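Local atomic coordinates of computational Design of Enzyme (Synthetic construct, PDB entry 3TP4), a protein that probably presents a computationally designed catalytic triad with an activated nucleophile on a scaffold related to glycosyl hydrolase family 26. Residues 95-98 and 99-102; 195-198 and 199-203; 259-262 and 263-267; 268-271 and 272-276. All coordinates share one frame; numbering follows the deposited sequence.

Interaction 1. Residues 95-98 and 99-102; sequences ADYI and RKAD
Ala95 O accepts the N-H of Arg99 at 2.9 Å with an N-H...O angle of 155°, and CG of Arg99 packs 3.4 Å from Ala95 O. One residue on, Asp96 accepts twice from Lys100. Its carbonyl takes the backbone N-H, while OD2 takes NZ in a salt bridge of 2.7 Å that enters on the syn side of the carboxylate, 17° out of its plane. With CG anti to the backbone N (chi1 179°), the carboxylate swings along the helix toward the lysine, whose chain runs extended beyond CG to meet it. OD1 also receives a water, which is held weakly by Arg99 NH2; the guanidinium is held more firmly by Asp161, in a salt bridge through NH2, and by the carbonyl of Arg159. Replacing Lys100 with an alanine would probably leave Asp96 OD2 without its charged mate and the carbonyl of Asp50 without the NZ it binds. These i to i+4 pairs belong to helix 87-104, the crossover of a beta-alpha-beta unit between strands 66-70 and 107-113. Tyr97 O receives Ala101 N at 3.0 Å, while its ring rests against Trp69. Ile98 O takes Asp102 N at 2.9 Å, and its side chain packs on Trp69 and Leu154.

Interaction 2. Residues 195-198 and 199-203; sequences ELYR and FTVEY
Glu202 folds back over the carbonyl of Arg198 within helix 190-207, which lies between strands 168-174 and 213-217 of the TIM-barrel domain. Its CB lies 3.4 Å from Arg198 O, and CG is slightly closer to that oxygen at 3.3 Å. CG stands anti to the carbonyl carbon (chi1 -72°), on the side of the preceding turn, and the extended chain beyond it keeps CD 3.4 Å from Arg198 O. OE1 also passes near this oxygen as a second acceptor, whereas OE2 reaches beyond the segments to His376 NE2. The other nitrogen of that imidazole bonds Glu195 OE1, and two carboxylates about one ring would probably favour its protonated form. A leucine in place of Glu202 would probably leave His376 NE2 without its acceptor and the ring less firmly fixed in rotation. Glu195 OE2, in turn, takes Arg198 NH1 at 2.8 Å, lying in the guanidinium plane, although the arginine meets the carboxylate from above. Val201 CG2 packs 3.6 Å from Tyr197 CE1. Trp173 NE1 bonds Thr200 OG1, which itself donates to Leu196 O at 2.9 Å; Thr200 N donates to that same oxygen at 2.9 Å, the two donors arriving from opposite faces of the carbonyl plane.

Interaction 3. Residues 259-262 and 263-267; sequences GLVA and DLRMI
Leu260 and Leu264, one turn apart, supply the apolar part of this contact. Leu260 CG meets Leu264 CD1 at 3.8 Å, and Leu260 CD1 lies only a little farther from the same methyl. Their first torsions differ: Leu260 has CG anti to its backbone N (chi1 179°) and leans forward along the helix, whereas Leu264 has CG beside its own N (chi1 -72°) and leans back, so the two branches converge at an angle. Val261 CG1 makes a looser approach, 4.2 Å from the aliphatic Arg265 CD.

The backbone hydrogen bonds form an unbroken i to i+4 series. Leu264 N donates to Leu260 O at 2.8 Å, nearly along the C=O axis, and Arg265 N reaches Val261 O at the same length. Asp263 N to Gly259 O is longer, 3.2 Å, yet straight at 167°; that carbonyl also receives a water, which binds Asp263 OD2 weakly. Selenomethionine Met266 N donates to Ala262 O at 3.0 Å, and Ile267 N carries the series on to Asp263 O.

The charged ends are satisfied elsewhere. Asp263 turns its two carboxylate oxygens to different backbone donors, OD1 to Gly225 N and OD2 to Phe223 N, so the group is held at both ends. Arg265 bends at its third torsion, and NH1 forms a salt bridge with Asp310.

Helix 254-274 is the crossover of a beta-alpha-beta unit. The leucines press on Leu245 of strand 242-249, Leu264 and Val261 also touch helix 299-308, and Met266 lies against helix 227-230.

Interaction 4. Residues 268-271 and 272-276; sequences AEIA and DEKGK
A Schellman motif ends helix 254-274, and Ala271 and Lys276 define it: Lys276 N donates to Ala271 O at 2.9 Å with an N-H...O angle of 168°. A second bond back into the last turn, Gly275 N to Asp272 O, is weak at 3.3 Å. Between them Gly275 takes a positive phi of 70°, which favours glycine. Lys276 N comes from above the Ala271 carbonyl plane, as the chain turns off the helix axis.

The preceding turn is regular. Asp272 N donates to Ala268 O at 2.8 Å, and Glu273 N to Glu269 O at 2.9 Å. Lys274 N still reaches Ile270 O at 3.0 Å, though its bond is more bent and a weak one to Ala271 O accompanies it. Among the side chains, Ile270 CG2 lies 3.7 Å from Lys274 CE, the two chains running alongside each other in one direction; with CG2 anti to the backbone N, this methyl is carried toward the lysine.

The charged tips of Asp272, Glu273 and Lys274 find partners beyond the segments: Asp272 OD1 has both Arg28 and Arg315, Glu273 pairs with Arg227 and Lys274 with Asp237, while past the helix end Lys276 NZ donates to the carbonyls of Val240 and Asp237. Ala271 and Ile270 pack on Leu243 of strand 242-249, and strand 277-278 follows at once, so this Schellman turn, with glycine at the C' position, is the helix-to-strand turn of a beta-alpha-beta unit.

All four contacts are local, built mainly on i to i+4 pairs along helices of the barrel domain, but their surroundings differ. Interactions 1 and 2 are mostly buried, interactions 3 and 4 only partly. The latter two divide one helix, 254-274, with centres about 13 Å apart; interaction 3 is regular helix with a leucine pair packed along it, while interaction 4 carries the helix end, where a backbone cap takes over. Interaction 1 is the one with a salt bridge across its segments. Interaction 2, about 28 Å from interaction 3 between centres and across the chain's centre, instead points its carboxylates at His376 on strand 374-379 of the C-terminal beta domain, thereby joining two domains.

Interaction 1. Residues 95-98 and 99-102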
ATOM      1  N   ALA A  95     -17.817  -0.999   3.524  1.00 33.93           N
ATOM      2  CA  ALA A  95     -18.066   0.434   3.461  1.00 34.06           C
ATOM      3  C   ALA A  95     -18.691   0.963   4.739  1.00 34.27           C
ATOM      4  O   ALA A  95     -18.394   2.079   5.163  1.00 36.91           O
ATOM      5  CB  ALA A  95     -18.949   0.777   2.263  1.00 36.06           C
ATOM      6  N   ASP A  96     -19.580   0.172   5.334  1.00 35.94           N
ATOM      7  CA  ASP A  96     -20.249   0.582   6.565  1.00 39.56           C
ATOM      8  C   ASP A  96     -19.248   0.731   7.719  1.00 35.18           C
ATOM      9  O   ASP A  96     -19.289   1.702   8.477  1.00 37.13           O
ATOM     10  CB  ASP A  96     -21.331  -0.432   6.942  1.00 35.87           C
ATOM     11  CG  ASP A  96     -22.050  -0.069   8.233  1.00 40.17           C
ATOM     12  OD1 ASP A  96     -22.606   1.047   8.310  1.00 37.47           O
ATOM     13  OD2 ASP A  96     -22.038  -0.891   9.176  1.00 40.67           O
ATOM     14  N   TYR A  97     -18.352  -0.237   7.841  1.00 36.65           N
ATOM     15  CA  TYR A  97     -17.334  -0.206   8.886  1.00 33.21           C
ATOM     16  C   TYR A  97     -16.334   0.932   8.676  1.00 36.01           C
ATOM     17  O   TYR A  97     -15.820   1.493   9.646  1.00 31.46           O
ATOM     18  CB  TYR A  97     -16.613  -1.548   8.954  1.00 29.65           C
ATOM     19  CG  TYR A  97     -17.343  -2.600   9.762  1.00 39.02           C
ATOM     20  CD1 TYR A  97     -18.732  -2.712   9.716  1.00 40.15           C
ATOM     21  CD2 TYR A  97     -16.641  -3.492  10.564  1.00 40.09           C
ATOM     22  CE1 TYR A  97     -19.394  -3.682  10.451  1.00 38.88           C
ATOM     23  CE2 TYR A  97     -17.289  -4.454  11.301  1.00 43.02           C
ATOM     24  CZ  TYR A  97     -18.665  -4.549  11.243  1.00 40.81           C
ATOM     25  OH  TYR A  97     -19.297  -5.518  11.985  1.00 38.00           O
ATOM     26  N   ILE A  98     -16.061   1.269   7.416  1.00 31.93           N
ATOM     27  CA  ILE A  98     -15.186   2.398   7.092  1.00 32.45           C
ATOM     28  C   ILE A  98     -15.872   3.699   7.477  1.00 35.44           C
ATOM     29  O   ILE A  98     -15.243   4.617   8.011  1.00 36.00           O
ATOM     30  CB  ILE A  98     -14.817   2.431   5.578  1.00 33.06           C
ATOM     31  CG1 ILE A  98     -13.714   1.416   5.272  1.00 31.96           C
ATOM     32  CG2 ILE A  98     -14.368   3.831   5.151  1.00 25.76           C
ATOM     33  CD1 ILE A  98     -13.468   1.198   3.776  1.00 34.66           C
ATOM     34  N   ARG A  99     -17.174   3.778   7.206  1.00 35.21           N
ATOM     35  CA  ARG A  99     -17.962   4.953   7.582  1.00 27.16           C
ATOM     36  C   ARG A  99     -17.975   5.140   9.104  1.00 29.24           C
ATOM     37  O   ARG A  99     -17.825   6.257   9.616  1.00 34.79           O
ATOM     38  CB  ARG A  99     -19.399   4.821   7.050  1.00 34.96           C
ATOM     39  CG  ARG A  99     -19.559   5.211   5.582  1.00 39.83           C
ATOM     40  CD  ARG A  99     -20.847   4.657   4.950  1.00 48.96           C
ATOM     41  NE  ARG A  99     -21.998   4.751   5.847  1.00 51.53           N
ATOM     42  CZ  ARG A  99     -22.633   5.883   6.133  1.00 53.01           C
ATOM     43  NH1 ARG A  99     -22.239   7.029   5.586  1.00 45.47           N
ATOM     44  NH2 ARG A  99     -23.669   5.869   6.968  1.00 56.47           N
ATOM     45  N   LYS A 100     -18.162   4.036   9.818  1.00 31.22           N
ATOM     46  CA  LYS A 100     -18.186   4.050  11.276  1.00 38.17           C
ATOM     47  C   LYS A 100     -16.852   4.527  11.840  1.00 33.60           C
ATOM     48  O   LYS A 100     -16.811   5.259  12.835  1.00 31.20           O
ATOM     49  CB  LYS A 100     -18.529   2.659  11.809  1.00 31.69           C
ATOM     50  CG  LYS A 100     -20.033   2.348  11.757  1.00 32.45           C
ATOM     51  CD  LYS A 100     -20.329   0.874  11.970  1.00 27.50           C
ATOM     52  CE  LYS A 100     -21.861   0.634  12.122  1.00 38.19           C
ATOM     53  NZ  LYS A 100     -22.230  -0.785  11.829  1.00 36.63           N
ATOM     54  N   ALA A 101     -15.763   4.119  11.189  1.00 27.88           N
ATOM     55  CA  ALA A 101     -14.435   4.483  11.656  1.00 28.71           C
ATOM     56  C   ALA A 101     -14.227   5.964  11.420  1.00 31.10           C
ATOM     57  O   ALA A 101     -13.682   6.673  12.267  1.00 31.96           O
ATOM     58  CB  ALA A 101     -13.371   3.668  10.924  1.00 30.16           C
ATOM     59  N   ASP A 102     -14.661   6.434  10.254  1.00 28.36           N
ATOM     60  CA  ASP A 102     -14.570   7.845   9.937  1.00 29.28           C
ATOM     61  C   ASP A 102     -15.383   8.637  10.960  1.00 33.88           C
ATOM     62  O   ASP A 102     -14.958   9.697  11.410  1.00 33.40           O
ATOM     63  CB  ASP A 102     -15.106   8.125   8.524  1.00 29.35           C
ATOM     64  CG  ASP A 102     -15.122   9.608   8.194  1.00 38.93           C
ATOM     65  OD1 ASP A 102     -14.039  10.189   7.967  1.00 39.92           O
ATOM     66  OD2 ASP A 102     -16.218  10.199   8.157  1.00 41.79           O
TER
HETATM   67  O   HOH W   1     -22.648   3.463   9.085  1.00 53.07           O

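Interaction 2. Residues 195-198 and 199-203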
ATOM      1  N   GLU A 195       5.274  -3.029 -12.819  1.00 23.90           N
ATOM      2  CA  GLU A 195       4.210  -2.856 -13.799  1.00 24.78           C
ATOM      3  C   GLU A 195       2.855  -3.222 -13.207  1.00 27.34           C
ATOM      4  O   GLU A 195       1.848  -2.611 -13.558  1.00 23.92           O
ATOM      5  CB  GLU A 195       4.478  -3.634 -15.096  1.00 25.32           C
ATOM      6  CG  GLU A 195       5.707  -3.136 -15.842  1.00 25.82           C
ATOM      7  CD  GLU A 195       5.680  -1.624 -16.091  1.00 27.70           C
ATOM      8  OE1 GLU A 195       4.595  -1.063 -16.365  1.00 25.63           O
ATOM      9  OE2 GLU A 195       6.751  -1.002 -16.013  1.00 26.89           O
ATOM     10  N   LEU A 196       2.829  -4.201 -12.299  1.00 22.76           N
ATOM     11  CA  LEU A 196       1.577  -4.578 -11.639  1.00 25.54           C
ATOM     12  C   LEU A 196       1.068  -3.409 -10.799  1.00 26.32           C
ATOM     13  O   LEU A 196      -0.109  -3.054 -10.858  1.00 25.56           O
ATOM     14  CB  LEU A 196       1.767  -5.813 -10.736  1.00 25.00           C
ATOM     15  CG  LEU A 196       0.666  -6.091  -9.698  1.00 27.47           C
ATOM     16  CD1 LEU A 196      -0.674  -6.349 -10.362  1.00 26.89           C
ATOM     17  CD2 LEU A 196       1.028  -7.263  -8.754  1.00 26.81           C
ATOM     18  N   TYR A 197       1.962  -2.823 -10.007  1.00 24.38           N
ATOM     19  CA  TYR A 197       1.580  -1.716  -9.131  1.00 20.51           C
ATOM     20  C   TYR A 197       1.109  -0.538  -9.991  1.00 20.29           C
ATOM     21  O   TYR A 197       0.081   0.088  -9.696  1.00 23.81           O
ATOM     22  CB  TYR A 197       2.765  -1.299  -8.247  1.00 21.18           C
ATOM     23  CG  TYR A 197       2.405  -0.347  -7.118  1.00 21.69           C
ATOM     24  CD1 TYR A 197       2.144   0.999  -7.369  1.00 23.53           C
ATOM     25  CD2 TYR A 197       2.354  -0.789  -5.798  1.00 24.54           C
ATOM     26  CE1 TYR A 197       1.817   1.882  -6.330  1.00 22.14           C
ATOM     27  CE2 TYR A 197       2.031   0.082  -4.755  1.00 24.04           C
ATOM     28  CZ  TYR A 197       1.762   1.413  -5.031  1.00 25.11           C
ATOM     29  OH  TYR A 197       1.429   2.269  -4.000  1.00 31.60           O
ATOM     30  N   ARG A 198       1.866  -0.235 -11.044  1.00 21.74           N
ATOM     31  CA  ARG A 198       1.569   0.924 -11.904  1.00 26.10           C
ATOM     32  C   ARG A 198       0.220   0.758 -12.599  1.00 27.35           C
ATOM     33  O   ARG A 198      -0.596   1.682 -12.616  1.00 26.76           O
ATOM     34  CB  ARG A 198       2.691   1.160 -12.925  1.00 25.22           C
ATOM     35  CG  ARG A 198       3.998   1.683 -12.291  1.00 27.19           C
ATOM     36  CD  ARG A 198       5.198   1.458 -13.195  1.00 25.61           C
ATOM     37  NE  ARG A 198       6.447   1.889 -12.572  1.00 23.86           N
ATOM     38  CZ  ARG A 198       7.659   1.604 -13.052  1.00 27.24           C
ATOM     39  NH1 ARG A 198       7.797   0.880 -14.154  1.00 26.19           N
ATOM     40  NH2 ARG A 198       8.740   2.040 -12.425  1.00 28.31           N
ATOM     41  N   PHE A 199      -0.012  -0.422 -13.175  1.00 27.76           N
ATOM     42  CA  PHE A 199      -1.318  -0.723 -13.759  1.00 28.61           C
ATOM     43  C   PHE A 199      -2.427  -0.584 -12.736  1.00 27.42           C
ATOM     44  O   PHE A 199      -3.485  -0.049 -13.030  1.00 23.84           O
ATOM     45  CB  PHE A 199      -1.369  -2.138 -14.329  1.00 28.00           C
ATOM     46  CG  PHE A 199      -2.736  -2.537 -14.810  1.00 26.52           C
ATOM     47  CD1 PHE A 199      -3.231  -2.046 -16.012  1.00 27.38           C
ATOM     48  CD2 PHE A 199      -3.531  -3.398 -14.062  1.00 26.03           C
ATOM     49  CE1 PHE A 199      -4.489  -2.406 -16.460  1.00 29.35           C
ATOM     50  CE2 PHE A 199      -4.791  -3.770 -14.506  1.00 23.87           C
ATOM     51  CZ  PHE A 199      -5.276  -3.264 -15.700  1.00 28.20           C
ATOM     52  N   THR A 200      -2.197  -1.097 -11.534  1.00 26.86           N
ATOM     53  CA  THR A 200      -3.211  -1.015 -10.492  1.00 27.65           C
ATOM     54  C   THR A 200      -3.619   0.441 -10.259  1.00 30.43           C
ATOM     55  O   THR A 200      -4.819   0.767 -10.151  1.00 22.44           O
ATOM     56  CB  THR A 200      -2.701  -1.631  -9.175  1.00 29.15           C
ATOM     57  OG1 THR A 200      -2.541  -3.048  -9.337  1.00 25.03           O
ATOM     58  CG2 THR A 200      -3.675  -1.365  -8.030  1.00 28.79           C
ATOM     59  N   VAL A 201      -2.617   1.312 -10.171  1.00 20.53           N
ATOM     60  CA  VAL A 201      -2.873   2.725  -9.913  1.00 22.41           C
ATOM     61  C   VAL A 201      -3.601   3.352 -11.097  1.00 23.87           C
ATOM     62  O   VAL A 201      -4.565   4.093 -10.934  1.00 23.39           O
ATOM     63  CB  VAL A 201      -1.579   3.507  -9.667  1.00 25.58           C
ATOM     64  CG1 VAL A 201      -1.864   4.996  -9.733  1.00 29.29           C
ATOM     65  CG2 VAL A 201      -0.974   3.150  -8.304  1.00 26.63           C
ATOM     66  N   GLU A 202      -3.133   3.038 -12.297  1.00 25.25           N
ATOM     67  CA  GLU A 202      -3.697   3.615 -13.510  1.00 25.42           C
ATOM     68  C   GLU A 202      -5.125   3.112 -13.764  1.00 27.77           C
ATOM     69  O   GLU A 202      -6.020   3.893 -14.094  1.00 27.34           O
ATOM     70  CB  GLU A 202      -2.762   3.330 -14.696  1.00 21.16           C
ATOM     71  CG  GLU A 202      -1.486   4.176 -14.617  1.00 21.43           C
ATOM     72  CD  GLU A 202      -0.304   3.592 -15.366  1.00 29.67           C
ATOM     73  OE1 GLU A 202      -0.411   2.460 -15.895  1.00 27.00           O
ATOM     74  OE2 GLU A 202       0.741   4.283 -15.423  1.00 25.94           O
ATOM     75  N   TYR A 203      -5.348   1.817 -13.585  1.00 24.30           N
ATOM     76  CA  TYR A 203      -6.698   1.277 -13.748  1.00 26.10           C
ATOM     77  C   TYR A 203      -7.671   1.950 -12.771  1.00 29.33           C
ATOM     78  O   TYR A 203      -8.707   2.469 -13.181  1.00 29.36           O
ATOM     79  CB  TYR A 203      -6.734  -0.248 -13.590  1.00 20.62           C
ATOM     80  CG  TYR A 203      -8.088  -0.837 -13.951  1.00 31.47           C
ATOM     81  CD1 TYR A 203      -8.458  -0.994 -15.277  1.00 33.82           C
ATOM     82  CD2 TYR A 203      -9.004  -1.205 -12.967  1.00 30.34           C
ATOM     83  CE1 TYR A 203      -9.692  -1.522 -15.628  1.00 30.63           C
ATOM     84  CE2 TYR A 203     -10.248  -1.739 -13.302  1.00 34.89           C
ATOM     85  CZ  TYR A 203     -10.583  -1.888 -14.648  1.00 36.59           C
ATOM     86  OH  TYR A 203     -11.801  -2.408 -15.029  1.00 33.33           O
TER

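Interaction 3. Residues 259-262 and 263-267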
ATOM      1  N   GLY A 259      18.442  -1.893  14.566  1.00 28.37           N
ATOM      2  CA  GLY A 259      18.095  -2.155  13.176  1.00 31.22           C
ATOM      3  C   GLY A 259      16.798  -1.467  12.765  1.00 27.40           C
ATOM      4  O   GLY A 259      16.670  -0.945  11.656  1.00 28.83           O
ATOM      5  N   LEU A 260      15.822  -1.466  13.664  1.00 27.68           N
ATOM      6  CA  LEU A 260      14.549  -0.824  13.382  1.00 28.20           C
ATOM      7  C   LEU A 260      14.745   0.679  13.170  1.00 25.37           C
ATOM      8  O   LEU A 260      14.228   1.267  12.212  1.00 24.00           O
ATOM      9  CB  LEU A 260      13.581  -1.067  14.540  1.00 27.40           C
ATOM     10  CG  LEU A 260      12.225  -0.407  14.336  1.00 27.63           C
ATOM     11  CD1 LEU A 260      11.591  -0.908  13.036  1.00 22.01           C
ATOM     12  CD2 LEU A 260      11.326  -0.680  15.525  1.00 26.80           C
ATOM     13  N   VAL A 261      15.503   1.297  14.073  1.00 26.27           N
ATOM     14  CA  VAL A 261      15.762   2.733  13.995  1.00 22.53           C
ATOM     15  C   VAL A 261      16.465   3.124  12.701  1.00 27.13           C
ATOM     16  O   VAL A 261      16.106   4.123  12.079  1.00 29.07           O
ATOM     17  CB  VAL A 261      16.542   3.229  15.227  1.00 28.61           C
ATOM     18  CG1 VAL A 261      17.107   4.618  14.985  1.00 25.76           C
ATOM     19  CG2 VAL A 261      15.639   3.202  16.455  1.00 27.63           C
ATOM     20  N   ALA A 262      17.449   2.331  12.274  1.00 27.20           N
ATOM     21  CA  ALA A 262      18.125   2.602  10.997  1.00 27.07           C
ATOM     22  C   ALA A 262      17.146   2.606   9.811  1.00 23.90           C
ATOM     23  O   ALA A 262      17.194   3.495   8.956  1.00 25.48           O
ATOM     24  CB  ALA A 262      19.251   1.596  10.759  1.00 27.66           C
ATOM     25  N   ASP A 263      16.263   1.613   9.758  1.00 25.05           N
ATOM     26  CA  ASP A 263      15.252   1.556   8.705  1.00 23.64           C
ATOM     27  C   ASP A 263      14.238   2.694   8.806  1.00 24.70           C
ATOM     28  O   ASP A 263      13.833   3.259   7.794  1.00 24.23           O
ATOM     29  CB  ASP A 263      14.500   0.222   8.729  1.00 19.39           C
ATOM     30  CG  ASP A 263      15.309  -0.922   8.119  1.00 28.06           C
ATOM     31  OD1 ASP A 263      16.379  -0.657   7.537  1.00 28.94           O
ATOM     32  OD2 ASP A 263      14.855  -2.081   8.216  1.00 27.40           O
ATOM     33  N   LEU A 264      13.804   3.014  10.022  1.00 23.74           N
ATOM     34  CA  LEU A 264      12.846   4.105  10.180  1.00 22.23           C
ATOM     35  C   LEU A 264      13.466   5.442   9.779  1.00 24.90           C
ATOM     36  O   LEU A 264      12.797   6.292   9.181  1.00 24.07           O
ATOM     37  CB  LEU A 264      12.249   4.134  11.605  1.00 21.45           C
ATOM     38  CG  LEU A 264      11.246   3.013  11.930  1.00 25.24           C
ATOM     39  CD1 LEU A 264      10.846   3.007  13.404  1.00 26.46           C
ATOM     40  CD2 LEU A 264       9.987   3.107  11.057  1.00 27.84           C
ATOM     41  N   ARG A 265      14.746   5.630  10.090  1.00 25.59           N
ATOM     42  CA  ARG A 265      15.442   6.833   9.651  1.00 25.51           C
ATOM     43  C   ARG A 265      15.465   6.867   8.142  1.00 25.49           C
ATOM     44  O   ARG A 265      15.192   7.892   7.523  1.00 25.53           O
ATOM     45  CB  ARG A 265      16.888   6.865  10.150  1.00 26.74           C
ATOM     46  CG  ARG A 265      17.055   7.210  11.623  1.00 30.38           C
ATOM     47  CD  ARG A 265      18.540   7.243  11.995  1.00 34.32           C
ATOM     48  NE  ARG A 265      19.271   8.238  11.220  1.00 34.24           N
ATOM     49  CZ  ARG A 265      19.526   9.472  11.647  1.00 39.93           C
ATOM     50  NH1 ARG A 265      19.103   9.858  12.841  1.00 36.70           N
ATOM     51  NH2 ARG A 265      20.210  10.322  10.887  1.00 42.02           N
HETATM   52  N   MSE A 266      15.826   5.732   7.554  1.00 27.54           N
HETATM   53  CA  MSE A 266      15.947   5.645   6.109  1.00 24.26           C
HETATM   54  C   MSE A 266      14.659   6.010   5.389  1.00 22.43           C
HETATM   55  O   MSE A 266      14.671   6.818   4.457  1.00 26.68           O
HETATM   56  CB  MSE A 266      16.363   4.233   5.708  1.00 22.89           C
HETATM   57  CG  MSE A 266      16.398   4.030   4.219  1.00 27.24           C
HETATM   58 SE   MSE A 266      16.671   2.143   3.833  1.00 54.17          SE
HETATM   59  CE  MSE A 266      14.969   1.390   4.488  1.00 30.03           C
ATOM     60  N   ILE A 267      13.540   5.409   5.786  1.00 22.52           N
ATOM     61  CA  ILE A 267      12.305   5.715   5.075  1.00 24.28           C
ATOM     62  C   ILE A 267      11.880   7.181   5.231  1.00 20.45           C
ATOM     63  O   ILE A 267      11.341   7.764   4.298  1.00 25.46           O
ATOM     64  CB  ILE A 267      11.143   4.742   5.401  1.00 23.69           C
ATOM     65  CG1 ILE A 267      10.607   4.947   6.818  1.00 20.93           C
ATOM     66  CG2 ILE A 267      11.574   3.281   5.168  1.00 20.51           C
ATOM     67  CD1 ILE A 267       9.317   4.149   7.061  1.00 21.42           C
TER
HETATM   68  O   HOH W   2      17.495  -3.296   9.870  1.00 37.71           O

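Interaction 4. Residues 268-271 and 272-276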
ATOM      1  N   ALA A 268      12.105   7.757   6.413  1.00 22.19           N
ATOM      2  CA  ALA A 268      11.799   9.163   6.653  1.00 27.84           C
ATOM      3  C   ALA A 268      12.659  10.045   5.748  1.00 23.72           C
ATOM      4  O   ALA A 268      12.191  11.051   5.222  1.00 27.57           O
ATOM      5  CB  ALA A 268      12.046   9.521   8.118  1.00 22.53           C
ATOM      6  N   GLU A 269      13.924   9.658   5.586  1.00 24.84           N
ATOM      7  CA  GLU A 269      14.856  10.423   4.764  1.00 30.48           C
ATOM      8  C   GLU A 269      14.436  10.370   3.306  1.00 32.70           C
ATOM      9  O   GLU A 269      14.437  11.389   2.612  1.00 27.99           O
ATOM     10  CB  GLU A 269      16.273   9.877   4.914  1.00 26.97           C
ATOM     11  CG  GLU A 269      16.968  10.292   6.202  1.00 29.07           C
ATOM     12  CD  GLU A 269      18.293   9.571   6.410  1.00 41.20           C
ATOM     13  OE1 GLU A 269      18.704   8.786   5.526  1.00 42.19           O
ATOM     14  OE2 GLU A 269      18.920   9.785   7.465  1.00 40.99           O
ATOM     15  N   ILE A 270      14.069   9.178   2.840  1.00 24.64           N
ATOM     16  CA  ILE A 270      13.628   9.030   1.450  1.00 24.32           C
ATOM     17  C   ILE A 270      12.339   9.814   1.211  1.00 25.66           C
ATOM     18  O   ILE A 270      12.202  10.534   0.214  1.00 29.18           O
ATOM     19  CB  ILE A 270      13.441   7.542   1.079  1.00 28.54           C
ATOM     20  CG1 ILE A 270      14.789   6.817   1.145  1.00 25.13           C
ATOM     21  CG2 ILE A 270      12.826   7.412  -0.313  1.00 28.89           C
ATOM     22  CD1 ILE A 270      14.689   5.308   1.058  1.00 27.14           C
ATOM     23  N   ALA A 271      11.392   9.675   2.137  1.00 27.54           N
ATOM     24  CA  ALA A 271      10.161  10.446   2.078  1.00 26.48           C
ATOM     25  C   ALA A 271      10.479  11.948   2.002  1.00 25.58           C
ATOM     26  O   ALA A 271      10.008  12.649   1.102  1.00 29.24           O
ATOM     27  CB  ALA A 271       9.262  10.128   3.300  1.00 25.06           C
ATOM     28  N   ASP A 272      11.278  12.436   2.942  1.00 27.24           N
ATOM     29  CA  ASP A 272      11.625  13.864   2.963  1.00 26.47           C
ATOM     30  C   ASP A 272      12.229  14.333   1.644  1.00 31.07           C
ATOM     31  O   ASP A 272      11.877  15.398   1.139  1.00 32.61           O
ATOM     32  CB  ASP A 272      12.571  14.187   4.119  1.00 26.83           C
ATOM     33  CG  ASP A 272      11.876  14.138   5.471  1.00 32.86           C
ATOM     34  OD1 ASP A 272      10.623  14.048   5.501  1.00 30.33           O
ATOM     35  OD2 ASP A 272      12.582  14.190   6.498  1.00 32.32           O
ATOM     36  N   GLU A 273      13.133  13.540   1.075  1.00 29.27           N
ATOM     37  CA  GLU A 273      13.758  13.933  -0.187  1.00 35.93           C
ATOM     38  C   GLU A 273      12.748  13.980  -1.327  1.00 37.89           C
ATOM     39  O   GLU A 273      12.872  14.794  -2.240  1.00 33.46           O
ATOM     40  CB  GLU A 273      14.908  12.993  -0.528  1.00 33.24           C
ATOM     41  CG  GLU A 273      16.038  13.094   0.474  1.00 40.90           C
ATOM     42  CD  GLU A 273      16.961  11.898   0.436  1.00 48.79           C
ATOM     43  OE1 GLU A 273      16.863  11.104  -0.529  1.00 47.17           O
ATOM     44  OE2 GLU A 273      17.779  11.754   1.376  1.00 49.43           O
ATOM     45  N   LYS A 274      11.727  13.130  -1.266  1.00 23.47           N
ATOM     46  CA  LYS A 274      10.757  13.070  -2.361  1.00 27.90           C
ATOM     47  C   LYS A 274       9.549  13.967  -2.117  1.00 33.03           C
ATOM     48  O   LYS A 274       8.693  14.101  -2.984  1.00 30.56           O
ATOM     49  CB  LYS A 274      10.309  11.624  -2.617  1.00 27.27           C
ATOM     50  CG  LYS A 274      11.451  10.706  -3.119  1.00 24.80           C
ATOM     51  CD  LYS A 274      11.004   9.252  -3.213  1.00 28.49           C
ATOM     52  CE  LYS A 274      12.111   8.356  -3.783  1.00 26.43           C
ATOM     53  NZ  LYS A 274      12.488   8.759  -5.165  1.00 28.85           N
ATOM     54  N   GLY A 275       9.487  14.580  -0.940  1.00 31.29           N
ATOM     55  CA  GLY A 275       8.330  15.373  -0.558  1.00 29.68           C
ATOM     56  C   GLY A 275       7.124  14.479  -0.320  1.00 30.61           C
ATOM     57  O   GLY A 275       5.989  14.867  -0.580  1.00 34.25           O
ATOM     58  N   LYS A 276       7.379  13.265   0.157  1.00 28.35           N
ATOM     59  CA  LYS A 276       6.320  12.294   0.401  1.00 25.30           C
ATOM     60  C   LYS A 276       6.148  12.034   1.894  1.00 27.52           C
ATOM     61  O   LYS A 276       6.820  12.643   2.725  1.00 31.46           O
ATOM     62  CB  LYS A 276       6.625  10.980  -0.335  1.00 23.19           C
ATOM     63  CG  LYS A 276       6.611  11.128  -1.878  1.00 24.31           C
ATOM     64  CD  LYS A 276       6.840   9.787  -2.574  1.00 25.11           C
ATOM     65  CE  LYS A 276       6.890   9.959  -4.108  1.00 27.01           C
ATOM     66  NZ  LYS A 276       5.667  10.650  -4.597  1.00 27.72           N
TER